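Local coordinates for malate dehydrogenase (Naegleria fowleri, PDB 6UM4), which probably catalyses the reversible, NAD(P)-dependent oxidation of malate to oxaloacetate, at residues A105-N119 / A142-F155. Sequence-based numbering, arbitrary orientation.
Sequences ACGQIANSLLFRIAN and ALEGVKMELDDGAF
Phe-115 and Phe-155 fill the space between the two segments near their C-terminal ends. Phe-115 CD1 lies at the edge of the Phe-155 ring, 3.6 Å from its CZ. The ring planes meet at 67°, an oblique pair. Their centroids are 5.8 Å apart. Each ring also takes a CH-pi contact on a face. Leu-150 CD2 sits over the middle of the Phe-115 ring, 3.8 Å from its centroid. Ala-118 CB lies over Phe-155, offset toward the rim, with 3.6 Å to that centroid. Phe-115 CG stands anti to its own carbonyl carbon (chi1 -77°), which carries the ring across until CZ is 3.9 Å from Glu-149 CB, in the ring plane.

Leu-114 continues the apolar seam and crosses Val-146 at about a right angle, its CD1 3.8 Å from Val-146 CG1. At the other end, in the conformer given, Cys-106 SG packs on the start of the 142-155 segment, against Leu-143 CB and Ala-142 CB. Leu-143 CD1 also reaches Ala-105 CB.

No direct hydrogen bond joins the segments. One water bridges them instead: Asn-111 ND2 donates to it, and it donates to Glu-149 OE1 (2.6 Å). The Glu-149 carboxylate is further held by Arg-327 and Ser-334 of the second subunit, which probably favours its charged form.

Helix 108-118 and the 142-151 part of helix 140-151 run side by side, 10.7 Å apart at closest approach, with a crossing angle of -37°. Both belong to the Rossmann-type NAD-binding domain. Leu-114 and Leu-150 also pack on strand 129-134, and Leu-143 and Leu-150 on strand 158-164. Helix 332-348 flanks helix 108-118, while the second subunit packs on Phe-115, Val-146 and Phe-155.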
# COMPACT_ATOMS: atom_id res chain seq x y z
N ALA A 105 -1.29 -11.42 -9.93
CA ALA A 105 -0.30 -10.76 -9.08
C ALA A 105 0.42 -9.59 -9.75
O ALA A 105 1.18 -8.89 -9.08
CB ALA A 105 0.72 -11.77 -8.57
N CYS A 106 0.23 -9.37 -11.04
CA CYS A 106 0.80 -8.25 -11.77
C CYS A 106 -0.15 -7.06 -11.87
O CYS A 106 0.25 -6.00 -12.34
CB CYS A 106 1.19 -8.68 -13.18
SG CYS A 106 2.85 -9.36 -13.30
N GLY A 107 -1.40 -7.23 -11.43
CA GLY A 107 -2.40 -6.20 -11.60
C GLY A 107 -2.30 -5.05 -10.60
O GLY A 107 -1.47 -5.03 -9.69
N GLN A 108 -3.19 -4.07 -10.80
CA GLN A 108 -3.14 -2.85 -10.00
C GLN A 108 -3.55 -3.12 -8.55
O GLN A 108 -2.92 -2.60 -7.62
CB GLN A 108 -4.03 -1.78 -10.63
CG GLN A 108 -3.43 -1.18 -11.90
CD GLN A 108 -2.03 -0.65 -11.69
OE1 GLN A 108 -1.75 0.08 -10.73
NE2 GLN A 108 -1.11 -1.03 -12.58
N ILE A 109 -4.56 -3.97 -8.34
CA ILE A 109 -4.93 -4.35 -6.99
C ILE A 109 -3.77 -5.04 -6.29
O ILE A 109 -3.44 -4.73 -5.13
CB ILE A 109 -6.19 -5.24 -7.01
CG1 ILE A 109 -7.45 -4.42 -7.34
CG2 ILE A 109 -6.31 -5.97 -5.70
CD1 ILE A 109 -8.70 -5.30 -7.55
N ALA A 110 -3.12 -5.99 -6.97
CA ALA A 110 -1.97 -6.68 -6.37
C ALA A 110 -0.86 -5.70 -5.99
O ALA A 110 -0.24 -5.84 -4.93
CB ALA A 110 -1.42 -7.73 -7.33
N ASN A 111 -0.61 -4.69 -6.83
CA ASN A 111 0.46 -3.73 -6.55
C ASN A 111 0.30 -3.08 -5.18
O ASN A 111 1.30 -2.81 -4.50
CB ASN A 111 0.51 -2.68 -7.67
CG ASN A 111 1.54 -1.57 -7.40
OD1 ASN A 111 1.18 -0.45 -7.00
ND2 ASN A 111 2.81 -1.86 -7.67
N SER A 112 -0.94 -2.85 -4.74
CA SER A 112 -1.17 -2.34 -3.39
C SER A 112 -1.28 -3.45 -2.36
O SER A 112 -0.83 -3.27 -1.22
CB SER A 112 -2.42 -1.45 -3.35
OG SER A 112 -2.20 -0.24 -4.05
N LEU A 113 -1.85 -4.59 -2.73
CA LEU A 113 -2.09 -5.67 -1.77
C LEU A 113 -0.80 -6.27 -1.22
O LEU A 113 -0.67 -6.52 -0.01
CB LEU A 113 -2.93 -6.75 -2.42
CG LEU A 113 -3.23 -7.91 -1.50
CD1 LEU A 113 -4.46 -7.55 -0.68
CD2 LEU A 113 -3.48 -9.17 -2.30
N LEU A 114 0.14 -6.61 -2.10
CA LEU A 114 1.21 -7.49 -1.67
C LEU A 114 2.09 -6.82 -0.61
O LEU A 114 2.53 -7.47 0.34
CB LEU A 114 2.03 -7.94 -2.88
CG LEU A 114 1.22 -8.77 -3.90
CD1 LEU A 114 2.09 -9.05 -5.12
CD2 LEU A 114 0.65 -10.07 -3.31
N PHE A 115 2.33 -5.50 -0.75
CA PHE A 115 3.16 -4.80 0.24
C PHE A 115 2.47 -4.74 1.60
O PHE A 115 3.16 -4.76 2.63
CB PHE A 115 3.52 -3.37 -0.24
CG PHE A 115 4.62 -3.32 -1.29
CD1 PHE A 115 5.91 -3.01 -0.93
CD2 PHE A 115 4.34 -3.62 -2.62
CE1 PHE A 115 6.92 -2.98 -1.88
CE2 PHE A 115 5.33 -3.60 -3.57
CZ PHE A 115 6.64 -3.28 -3.20
N ARG A 116 1.14 -4.70 1.63
CA ARG A 116 0.40 -4.70 2.89
C ARG A 116 0.15 -6.11 3.39
O ARG A 116 -0.45 -6.30 4.46
CB ARG A 116 -0.93 -3.92 2.73
CG ARG A 116 -0.66 -2.44 2.39
CD ARG A 116 -1.94 -1.65 2.17
NE ARG A 116 -2.65 -1.49 3.43
CZ ARG A 116 -3.86 -0.95 3.54
NH1 ARG A 116 -4.51 -0.53 2.46
NH2 ARG A 116 -4.42 -0.84 4.73
N ILE A 117 0.60 -7.11 2.65
CA ILE A 117 0.83 -8.43 3.22
C ILE A 117 2.26 -8.54 3.75
O ILE A 117 2.49 -8.91 4.91
CB ILE A 117 0.54 -9.52 2.17
CG1 ILE A 117 -0.94 -9.52 1.78
CG2 ILE A 117 0.91 -10.91 2.69
CD1 ILE A 117 -1.17 -10.40 0.57
N ALA A 118 3.24 -8.16 2.93
CA ALA A 118 4.64 -8.35 3.31
C ALA A 118 4.99 -7.55 4.55
O ALA A 118 5.88 -7.95 5.31
CB ALA A 118 5.55 -7.97 2.15
N ASN A 119 4.29 -6.43 4.79
CA ASN A 119 4.62 -5.59 5.94
C ASN A 119 4.10 -6.16 7.24
O ASN A 119 4.41 -5.61 8.30
CB ASN A 119 4.07 -4.15 5.73
CG ASN A 119 2.53 -4.08 5.74
OD1 ASN A 119 1.87 -5.10 5.71
ND2 ASN A 119 1.97 -2.85 5.74
N ALA A 142 6.96 -9.49 -16.51
CA ALA A 142 6.57 -8.41 -15.61
C ALA A 142 6.48 -8.87 -14.16
O ALA A 142 6.77 -8.10 -13.24
CB ALA A 142 5.23 -7.81 -16.06
N LEU A 143 6.07 -10.12 -13.94
CA LEU A 143 5.96 -10.62 -12.57
C LEU A 143 7.31 -10.64 -11.87
O LEU A 143 7.39 -10.36 -10.67
CB LEU A 143 5.35 -12.02 -12.57
CG LEU A 143 5.00 -12.59 -11.20
CD1 LEU A 143 3.95 -11.72 -10.51
CD2 LEU A 143 4.50 -14.01 -11.36
N GLU A 144 8.39 -10.91 -12.61
CA GLU A 144 9.73 -10.79 -12.03
C GLU A 144 9.95 -9.39 -11.48
O GLU A 144 10.67 -9.22 -10.48
CB GLU A 144 10.79 -11.13 -13.06
CG GLU A 144 10.61 -12.47 -13.74
CD GLU A 144 11.43 -13.57 -13.11
OE1 GLU A 144 11.63 -13.55 -11.88
OE2 GLU A 144 11.87 -14.47 -13.87
N GLY A 145 9.40 -8.37 -12.14
CA GLY A 145 9.48 -7.02 -11.61
C GLY A 145 8.75 -6.87 -10.29
O GLY A 145 9.16 -6.11 -9.41
N VAL A 146 7.62 -7.56 -10.15
CA VAL A 146 6.89 -7.52 -8.89
C VAL A 146 7.77 -8.08 -7.77
O VAL A 146 7.82 -7.53 -6.67
CB VAL A 146 5.56 -8.30 -9.02
CG1 VAL A 146 4.86 -8.41 -7.66
CG2 VAL A 146 4.66 -7.59 -10.02
N LYS A 147 8.44 -9.20 -8.03
CA LYS A 147 9.29 -9.78 -7.00
C LYS A 147 10.41 -8.81 -6.64
O LYS A 147 10.70 -8.59 -5.46
CB LYS A 147 9.84 -11.12 -7.47
CG LYS A 147 10.80 -11.76 -6.49
CD LYS A 147 11.28 -13.09 -6.99
CE LYS A 147 12.27 -13.70 -6.03
NZ LYS A 147 13.48 -12.84 -5.85
N MET A 148 11.00 -8.19 -7.65
CA MET A 148 12.07 -7.22 -7.41
C MET A 148 11.61 -6.10 -6.49
O MET A 148 12.30 -5.75 -5.53
CB MET A 148 12.57 -6.66 -8.73
CG MET A 148 13.48 -7.60 -9.48
SD MET A 148 14.08 -6.88 -11.00
CE MET A 148 13.08 -7.72 -12.20
N GLU A 149 10.42 -5.54 -6.75
CA GLU A 149 9.95 -4.43 -5.93
C GLU A 149 9.69 -4.90 -4.50
O GLU A 149 10.02 -4.19 -3.55
CB GLU A 149 8.69 -3.82 -6.52
CG GLU A 149 8.94 -3.00 -7.78
CD GLU A 149 7.99 -1.78 -7.90
OE1 GLU A 149 7.01 -1.88 -8.68
OE2 GLU A 149 8.20 -0.76 -7.18
N LEU A 150 9.11 -6.08 -4.35
CA LEU A 150 8.86 -6.61 -3.01
C LEU A 150 10.15 -6.90 -2.26
O LEU A 150 10.25 -6.60 -1.06
CB LEU A 150 8.02 -7.88 -3.12
CG LEU A 150 6.52 -7.70 -3.30
CD1 LEU A 150 5.89 -9.06 -3.61
CD2 LEU A 150 5.92 -7.08 -2.06
N ASP A 151 11.14 -7.51 -2.93
CA ASP A 151 12.44 -7.69 -2.29
C ASP A 151 13.01 -6.36 -1.81
O ASP A 151 13.50 -6.26 -0.68
CB ASP A 151 13.42 -8.36 -3.25
CG ASP A 151 13.10 -9.82 -3.47
OD1 ASP A 151 12.53 -10.45 -2.54
OD2 ASP A 151 13.40 -10.33 -4.57
N ASP A 152 12.90 -5.32 -2.65
CA ASP A 152 13.38 -3.99 -2.31
C ASP A 152 12.60 -3.34 -1.18
O ASP A 152 12.99 -2.26 -0.72
CB ASP A 152 13.31 -3.08 -3.54
CG ASP A 152 14.24 -3.54 -4.63
OD1 ASP A 152 15.12 -4.36 -4.32
OD2 ASP A 152 14.11 -3.08 -5.78
N GLY A 153 11.50 -3.96 -0.74
CA GLY A 153 10.88 -3.54 0.49
C GLY A 153 11.62 -3.97 1.73
O GLY A 153 11.36 -3.42 2.81
N ALA A 154 12.56 -4.91 1.61
CA ALA A 154 13.38 -5.35 2.73
C ALA A 154 12.52 -5.79 3.90
O ALA A 154 12.71 -5.38 5.04
CB ALA A 154 14.36 -4.24 3.16
N PHE A 155 11.53 -6.62 3.59
CA PHE A 155 10.56 -7.02 4.60
C PHE A 155 11.08 -8.19 5.41
O PHE A 155 11.30 -9.27 4.85
CB PHE A 155 9.24 -7.40 3.96
CG PHE A 155 8.50 -6.25 3.36
CD1 PHE A 155 7.87 -5.32 4.17
CD2 PHE A 155 8.39 -6.13 1.98
CE1 PHE A 155 7.15 -4.25 3.62
CE2 PHE A 155 7.67 -5.08 1.42
CZ PHE A 155 7.05 -4.13 2.25
O HOH W 1 5.13 -0.19 -8.08